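Side-chain contacts in 4-alpha-glucanotransferase (Aquifex aeolicus, PDB 1TZ7), which is an amylomaltase, an enzyme of the 4-alpha-glucanotransferase family built around a core of eight parallel strands in a (beta/alpha)8 barrel: residues F425-R430 against I442-I447; L461-E466 against W479-K484. One frame throughout, in Å; residues are numbered along the deposited sequence.

Interaction 1: F425-R430 against I442-I447; sequences FEYLGR and IRLVLI
Leu428, in the last turn of helix 418-428, faces Leu444 of helix 437-447 with their CA atoms 9.0 Å apart, and at this separation the two leucines meet through their terminal methyls. One methyl of Leu444 does all the touching for its segment. Its CD2 is modelled 3.5 Å from CD2 of Leu428 and 4.1 Å from CD1 of Tyr427. Both approaches are oblique. The Leu444 methyl sits at the edge of the Tyr427 ring, near its plane, rather than over a face. The torsions of Leu444 lie off the staggered positions, with chi1 at -107° and chi2 at 18°, so the exact place of CD2, and with it the closeness of the methyl contact, is doubtful. Leu428 bends the end of its chain toward the partner although its CB does not point straight at it. Tyr427, whose CG is anti to its own backbone N, extends outward so that the ring flanks the same methyl while its hydroxyl goes on to a hydrogen bond with His391 ND1. Tyrosine suits this half-open place: its ring carbons can pack against leucine while the OH meets a polar partner. Gly429 follows at once with phi at 87°, a backbone shape that glycine accepts easily and that ends the helix just after Leu428. A bound MPD molecule lies about 4 Å from the Leu444 side chain, and Pro390 touches both Leu444 and Tyr427. The contact is a small apolar patch near the surface. Helix 437-447 meets helix 418-428 through Leu444, while its Ile442 and Leu446 pack on Leu497 of helix 491-500; on strand 452-456, Ile442 meets Ile455, and Val445 and Leu446 meet Ala453.

Interaction 2: L461-E466 against W479-K484; sequences LNLGNE and WRWRIK
Leu461 and Leu463 share one shape, CG opposite the carbonyl carbon with chi1 at -62° and -61°; their bonds to CB already point toward the other segment, and these torsions carry CG and CD1 on to Trp481, whose own CG is turned opposite its backbone N (chi1 176°) so that the indole extends to meet them. Both leucines meet the indole at CZ2, from different directions. Leu463 CD1 lies 3.6 Å from Trp481 CZ2 and 3.7 Å from Trp481 NE1, its chain running at about a right angle to the indole and its methyl lying against the NE1, CE2 and CZ2 side. Leu461 CD1 comes to the edge of the indole, near its plane, at 4.1 Å from Trp481 CZ2. The same methyl also meets Ile483 CG1 at 4.3 Å, so Leu461 rests against the neighbouring tryptophan and isoleucine. Within its own segment the indole has the backbone N of Ile483 4.0 Å above one face, displaced toward the rim. Met457 and Gln458 of helix 457-460 also touch the indole. Leucine suits the first segment because each offers a single methyl, CD1, to the indole, and tryptophan suits the second because one large ring can serve both. Polar groups stand at the margin: Lys484 NZ donates to Arg482 O at 3.1 Å in the carbonyl plane and has a long, weak ion pair with Glu114, while Glu466 OE1 receives a weak bond from Gly464 N. Glu466 OE1 and Lys484 NZ stay 6.9 Å apart and form no salt bridge. What joins the two loops directly is therefore largely buried apolar surface, whose cohesion rests on shape and the exclusion of water, with the nearby opposite charges contributing perhaps a mild long-range attraction.

Overall arrangement
Interaction 1 comes first along the chain, and strand 452-456 lies between it and interaction 2 in sequence. Their centres are about 23 Å apart and their nearest atoms about 7 Å, so they do not touch. Interaction 1 joins helices 418-428 and 437-447 at the outside, its centre about 29 Å from the centre of the chain. Strand 452-456 then enters the eight-stranded parallel sheet beside strand 23-27, and after the short helix 457-460 the chain passes into the loops of interaction 2, whose centre is about 18 Å from that of the chain. One contact thus packs helices near the surface, while the other lies within the irregular stretch between helices 457-460 and 491-500.

Interaction 1: F425-R430 against I442-I447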
loop_
_atom_site.group_PDB
_atom_site.type_symbol
_atom_site.label_atom_id
_atom_site.label_comp_id
_atom_site.label_asym_id
_atom_site.label_seq_id
_atom_site.Cartn_x
_atom_site.Cartn_y
_atom_site.Cartn_z
ATOM N N PHE A 425 -27.200 -10.343 14.215
ATOM C CA PHE A 425 -28.434 -9.797 14.772
ATOM C C PHE A 425 -28.476 -9.967 16.290
ATOM O O PHE A 425 -28.924 -9.079 17.006
ATOM C CB PHE A 425 -29.662 -10.492 14.158
ATOM C CG PHE A 425 -29.844 -10.238 12.670
ATOM C CD1 PHE A 425 -30.535 -11.159 11.879
ATOM C CD2 PHE A 425 -29.336 -9.088 12.064
ATOM C CE1 PHE A 425 -30.710 -10.939 10.517
ATOM C CE2 PHE A 425 -29.514 -8.867 10.697
ATOM C CZ PHE A 425 -30.202 -9.795 9.929
ATOM N N GLU A 426 -28.014 -11.119 16.770
ATOM C CA GLU A 426 -28.033 -11.417 18.202
ATOM C C GLU A 426 -27.016 -10.546 18.955
ATOM O O GLU A 426 -27.226 -10.199 20.116
ATOM C CB GLU A 426 -27.746 -12.901 18.442
ATOM C CG GLU A 426 -28.954 -13.797 18.224
ATOM C CD GLU A 426 -28.625 -15.275 18.337
ATOM O OE1 GLU A 426 -29.570 -16.090 18.423
ATOM O OE2 GLU A 426 -27.429 -15.622 18.339
ATOM N N TYR A 427 -25.925 -10.196 18.286
ATOM C CA TYR A 427 -24.918 -9.328 18.889
ATOM C C TYR A 427 -25.468 -7.908 19.060
ATOM O O TYR A 427 -25.199 -7.247 20.066
ATOM C CB TYR A 427 -23.646 -9.301 18.047
ATOM C CG TYR A 427 -22.423 -8.849 18.827
ATOM C CD1 TYR A 427 -21.916 -7.566 18.680
ATOM C CD2 TYR A 427 -21.787 -9.708 19.719
ATOM C CE1 TYR A 427 -20.797 -7.143 19.398
ATOM C CE2 TYR A 427 -20.671 -9.301 20.440
ATOM C CZ TYR A 427 -20.182 -8.011 20.274
ATOM O OH TYR A 427 -19.077 -7.597 20.983
ATOM N N LEU A 428 -26.249 -7.453 18.073
ATOM C CA LEU A 428 -26.867 -6.119 18.111
ATOM C C LEU A 428 -28.110 -6.115 18.975
ATOM O O LEU A 428 -28.537 -5.070 19.452
ATOM C CB LEU A 428 -27.219 -5.654 16.687
ATOM C CG LEU A 428 -25.972 -5.360 15.852
ATOM C CD1 LEU A 428 -26.200 -5.287 14.366
ATOM C CD2 LEU A 428 -25.113 -4.240 16.387
ATOM N N GLY A 429 -28.688 -7.294 19.178
ATOM C CA GLY A 429 -29.901 -7.427 19.950
ATOM C C GLY A 429 -31.155 -7.242 19.118
ATOM O O GLY A 429 -32.255 -7.228 19.652
ATOM N N ARG A 430 -30.991 -7.099 17.807
ATOM C CA ARG A 430 -32.140 -6.965 16.912
ATOM C C ARG A 430 -31.783 -7.284 15.464
ATOM O O ARG A 430 -30.614 -7.234 15.067
ATOM C CB ARG A 430 -32.718 -5.551 16.999
ATOM C CG ARG A 430 -31.734 -4.447 16.620
ATOM C CD ARG A 430 -32.062 -3.095 17.237
ATOM N NE ARG A 430 -31.837 -1.989 16.305
ATOM C CZ ARG A 430 -30.662 -1.386 16.115
ATOM N NH1 ARG A 430 -30.566 -0.388 15.244
ATOM N NH2 ARG A 430 -29.582 -1.776 16.791
ATOM N N ILE A 442 -20.171 0.303 11.962
ATOM C CA ILE A 442 -19.319 1.455 12.225
ATOM C C ILE A 442 -19.367 1.806 13.718
ATOM O O ILE A 442 -18.337 2.023 14.337
ATOM C CB ILE A 442 -19.750 2.663 11.365
ATOM C CG1 ILE A 442 -19.266 2.482 9.918
ATOM C CG2 ILE A 442 -19.183 3.966 11.940
ATOM C CD1 ILE A 442 -20.000 3.353 8.909
ATOM N N ARG A 443 -20.573 1.846 14.282
ATOM C CA ARG A 443 -20.747 2.116 15.716
ATOM C C ARG A 443 -19.991 1.102 16.577
ATOM O O ARG A 443 -19.359 1.471 17.554
ATOM C CB ARG A 443 -22.220 2.096 16.089
ATOM C CG ARG A 443 -22.983 3.339 15.675
ATOM C CD ARG A 443 -24.449 3.307 16.057
ATOM N NE ARG A 443 -25.196 4.415 15.469
ATOM C CZ ARG A 443 -25.399 5.591 16.063
ATOM N NH1 ARG A 443 -24.910 5.826 17.275
ATOM N NH2 ARG A 443 -26.097 6.536 15.443
ATOM N N LEU A 444 -20.067 -0.179 16.199
ATOM C CA LEU A 444 -19.393 -1.254 16.947
ATOM C C LEU A 444 -17.865 -1.068 16.921
ATOM O O LEU A 444 -17.182 -1.278 17.925
ATOM C CB LEU A 444 -19.758 -2.626 16.351
ATOM C CG LEU A 444 -20.717 -3.557 17.132
ATOM C CD1 LEU A 444 -21.515 -2.837 18.183
ATOM C CD2 LEU A 444 -21.634 -4.279 16.174
ATOM N N VAL A 445 -17.344 -0.680 15.771
ATOM C CA VAL A 445 -15.925 -0.435 15.631
ATOM C C VAL A 445 -15.503 0.804 16.467
ATOM O O VAL A 445 -14.480 0.783 17.146
ATOM C CB VAL A 445 -15.541 -0.240 14.143
ATOM C CG1 VAL A 445 -14.145 0.356 14.013
ATOM C CG2 VAL A 445 -15.628 -1.564 13.403
ATOM N N LEU A 446 -16.315 1.859 16.417
ATOM C CA LEU A 446 -15.994 3.112 17.099
ATOM C C LEU A 446 -16.099 2.985 18.624
ATOM O O LEU A 446 -15.328 3.603 19.352
ATOM C CB LEU A 446 -16.914 4.245 16.614
ATOM C CG LEU A 446 -16.790 4.661 15.142
ATOM C CD1 LEU A 446 -17.824 5.734 14.807
ATOM C CD2 LEU A 446 -15.410 5.147 14.823
ATOM N N ILE A 447 -17.057 2.187 19.099
ATOM C CA ILE A 447 -17.290 2.031 20.541
ATOM C C ILE A 447 -16.214 1.154 21.199
ATOM O O ILE A 447 -16.058 1.166 22.417
ATOM C CB ILE A 447 -18.706 1.430 20.817
ATOM C CG1 ILE A 447 -19.115 1.680 22.277
ATOM C CG2 ILE A 447 -18.721 -0.062 20.528
ATOM C CD1 ILE A 447 -20.559 1.395 22.563
#

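Interaction 2: L461-E466 against W479-K484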
loop_
_atom_site.group_PDB
_atom_site.type_symbol
_atom_site.label_atom_id
_atom_site.label_comp_id
_atom_site.label_asym_id
_atom_site.label_seq_id
_atom_site.Cartn_x
_atom_site.Cartn_y
_atom_site.Cartn_z
ATOM N N LEU A 461 -19.780 5.285 2.522
ATOM C CA LEU A 461 -20.681 5.653 1.430
ATOM C C LEU A 461 -21.778 4.607 1.223
ATOM O O LEU A 461 -22.626 4.750 0.333
ATOM C CB LEU A 461 -19.882 5.836 0.133
ATOM C CG LEU A 461 -18.829 6.961 0.168
ATOM C CD1 LEU A 461 -18.005 6.976 -1.108
ATOM C CD2 LEU A 461 -19.491 8.311 0.390
ATOM N N ASN A 462 -21.758 3.556 2.040
ATOM C CA ASN A 462 -22.800 2.517 2.000
ATOM C C ASN A 462 -22.890 1.835 0.618
ATOM O O ASN A 462 -23.978 1.688 0.049
ATOM C CB ASN A 462 -24.168 3.115 2.397
ATOM C CG ASN A 462 -25.072 2.104 3.092
ATOM O OD1 ASN A 462 -24.631 1.026 3.492
ATOM N ND2 ASN A 462 -26.343 2.454 3.237
ATOM N N LEU A 463 -21.736 1.414 0.097
ATOM C CA LEU A 463 -21.655 0.814 -1.238
ATOM C C LEU A 463 -21.512 -0.700 -1.145
ATOM O O LEU A 463 -21.041 -1.226 -0.137
ATOM C CB LEU A 463 -20.466 1.398 -2.007
ATOM C CG LEU A 463 -20.512 2.907 -2.261
ATOM C CD1 LEU A 463 -19.214 3.368 -2.903
ATOM C CD2 LEU A 463 -21.717 3.281 -3.141
ATOM N N GLY A 464 -21.914 -1.393 -2.208
ATOM C CA GLY A 464 -21.972 -2.851 -2.204
ATOM C C GLY A 464 -20.768 -3.502 -2.876
ATOM O O GLY A 464 -19.682 -2.923 -2.930
ATOM N N ASN A 465 -20.975 -4.713 -3.388
ATOM C CA ASN A 465 -19.899 -5.520 -3.975
ATOM C C ASN A 465 -19.273 -4.873 -5.212
ATOM O O ASN A 465 -18.129 -5.162 -5.557
ATOM C CB ASN A 465 -20.430 -6.911 -4.348
ATOM C CG ASN A 465 -20.745 -7.761 -3.133
ATOM O OD1 ASN A 465 -21.877 -8.220 -2.954
ATOM N ND2 ASN A 465 -19.748 -7.977 -2.293
ATOM N N GLU A 466 -20.035 -4.010 -5.881
ATOM C CA GLU A 466 -19.553 -3.321 -7.079
ATOM C C GLU A 466 -18.367 -2.382 -6.770
ATOM O O GLU A 466 -17.576 -2.066 -7.655
ATOM C CB GLU A 466 -20.705 -2.535 -7.750
ATOM C CG GLU A 466 -20.966 -1.137 -7.165
ATOM C CD GLU A 466 -21.805 -1.163 -5.891
ATOM O OE1 GLU A 466 -22.145 -0.073 -5.382
ATOM O OE2 GLU A 466 -22.124 -2.264 -5.401
ATOM N N TRP A 479 -8.427 -2.741 -8.186
ATOM C CA TRP A 479 -7.776 -1.454 -7.913
ATOM C C TRP A 479 -8.380 -0.321 -8.722
ATOM O O TRP A 479 -7.755 0.730 -8.899
ATOM C CB TRP A 479 -6.265 -1.542 -8.173
ATOM C CG TRP A 479 -5.660 -2.822 -7.707
ATOM C CD1 TRP A 479 -5.204 -3.841 -8.484
ATOM C CD2 TRP A 479 -5.453 -3.226 -6.355
ATOM N NE1 TRP A 479 -4.719 -4.859 -7.697
ATOM C CE2 TRP A 479 -4.863 -4.509 -6.385
ATOM C CE3 TRP A 479 -5.706 -2.637 -5.109
ATOM C CZ2 TRP A 479 -4.520 -5.207 -5.225
ATOM C CZ3 TRP A 479 -5.364 -3.331 -3.960
ATOM C CH2 TRP A 479 -4.777 -4.604 -4.028
ATOM N N ARG A 480 -9.603 -0.522 -9.197
ATOM C CA ARG A 480 -10.208 0.398 -10.131
ATOM C C ARG A 480 -11.255 1.323 -9.475
ATOM O O ARG A 480 -11.606 2.348 -10.043
ATOM C CB ARG A 480 -10.835 -0.375 -11.301
ATOM C CG ARG A 480 -9.815 -1.286 -12.060
ATOM C CD ARG A 480 -10.228 -1.670 -13.483
ATOM N NE ARG A 480 -9.741 -0.745 -14.432
ATOM C CZ ARG A 480 -8.880 -0.954 -15.438
ATOM N NH1 ARG A 480 -8.651 0.068 -16.205
ATOM N NH2 ARG A 480 -8.201 -2.094 -15.643
ATOM N N TRP A 481 -11.748 0.964 -8.288
ATOM C CA TRP A 481 -12.863 1.715 -7.693
ATOM C C TRP A 481 -12.472 3.148 -7.400
ATOM O O TRP A 481 -11.399 3.410 -6.869
ATOM C CB TRP A 481 -13.369 1.075 -6.405
ATOM C CG TRP A 481 -14.453 1.918 -5.769
ATOM C CD1 TRP A 481 -15.754 2.027 -6.180
ATOM C CD2 TRP A 481 -14.317 2.797 -4.646
ATOM N NE1 TRP A 481 -16.437 2.905 -5.370
ATOM C CE2 TRP A 481 -15.579 3.391 -4.419
ATOM C CE3 TRP A 481 -13.255 3.139 -3.793
ATOM C CZ2 TRP A 481 -15.806 4.301 -3.385
ATOM C CZ3 TRP A 481 -13.487 4.040 -2.771
ATOM C CH2 TRP A 481 -14.752 4.612 -2.577
ATOM N N ARG A 482 -13.364 4.075 -7.737
ATOM C CA ARG A 482 -13.197 5.479 -7.379
ATOM C C ARG A 482 -14.479 6.040 -6.793
ATOM O O ARG A 482 -15.581 5.582 -7.117
ATOM C CB ARG A 482 -12.804 6.301 -8.612
ATOM C CG ARG A 482 -11.503 5.873 -9.264
ATOM C CD ARG A 482 -10.712 7.025 -9.870
ATOM N NE ARG A 482 -11.401 7.631 -11.007
ATOM C CZ ARG A 482 -11.316 8.918 -11.341
ATOM N NH1 ARG A 482 -11.979 9.369 -12.391
ATOM N NH2 ARG A 482 -10.571 9.758 -10.624
ATOM N N ILE A 483 -14.333 7.037 -5.936
ATOM C CA ILE A 483 -15.452 7.863 -5.510
ATOM C C ILE A 483 -16.079 8.537 -6.719
ATOM O O ILE A 483 -15.374 9.137 -7.534
ATOM C CB ILE A 483 -14.963 8.942 -4.496
ATOM C CG1 ILE A 483 -14.454 8.277 -3.214
ATOM C CG2 ILE A 483 -16.080 9.921 -4.175
ATOM C CD1 ILE A 483 -13.523 9.173 -2.383
ATOM N N LYS A 484 -17.409 8.431 -6.832
ATOM C CA LYS A 484 -18.157 9.058 -7.930
ATOM C C LYS A 484 -19.182 10.088 -7.410
ATOM O O LYS A 484 -19.812 10.795 -8.197
ATOM C CB LYS A 484 -18.895 7.988 -8.752
ATOM C CG LYS A 484 -17.984 6.977 -9.432
ATOM C CD LYS A 484 -18.786 5.790 -9.986
ATOM C CE LYS A 484 -17.950 4.516 -10.028
ATOM N NZ LYS A 484 -17.685 3.968 -8.664
#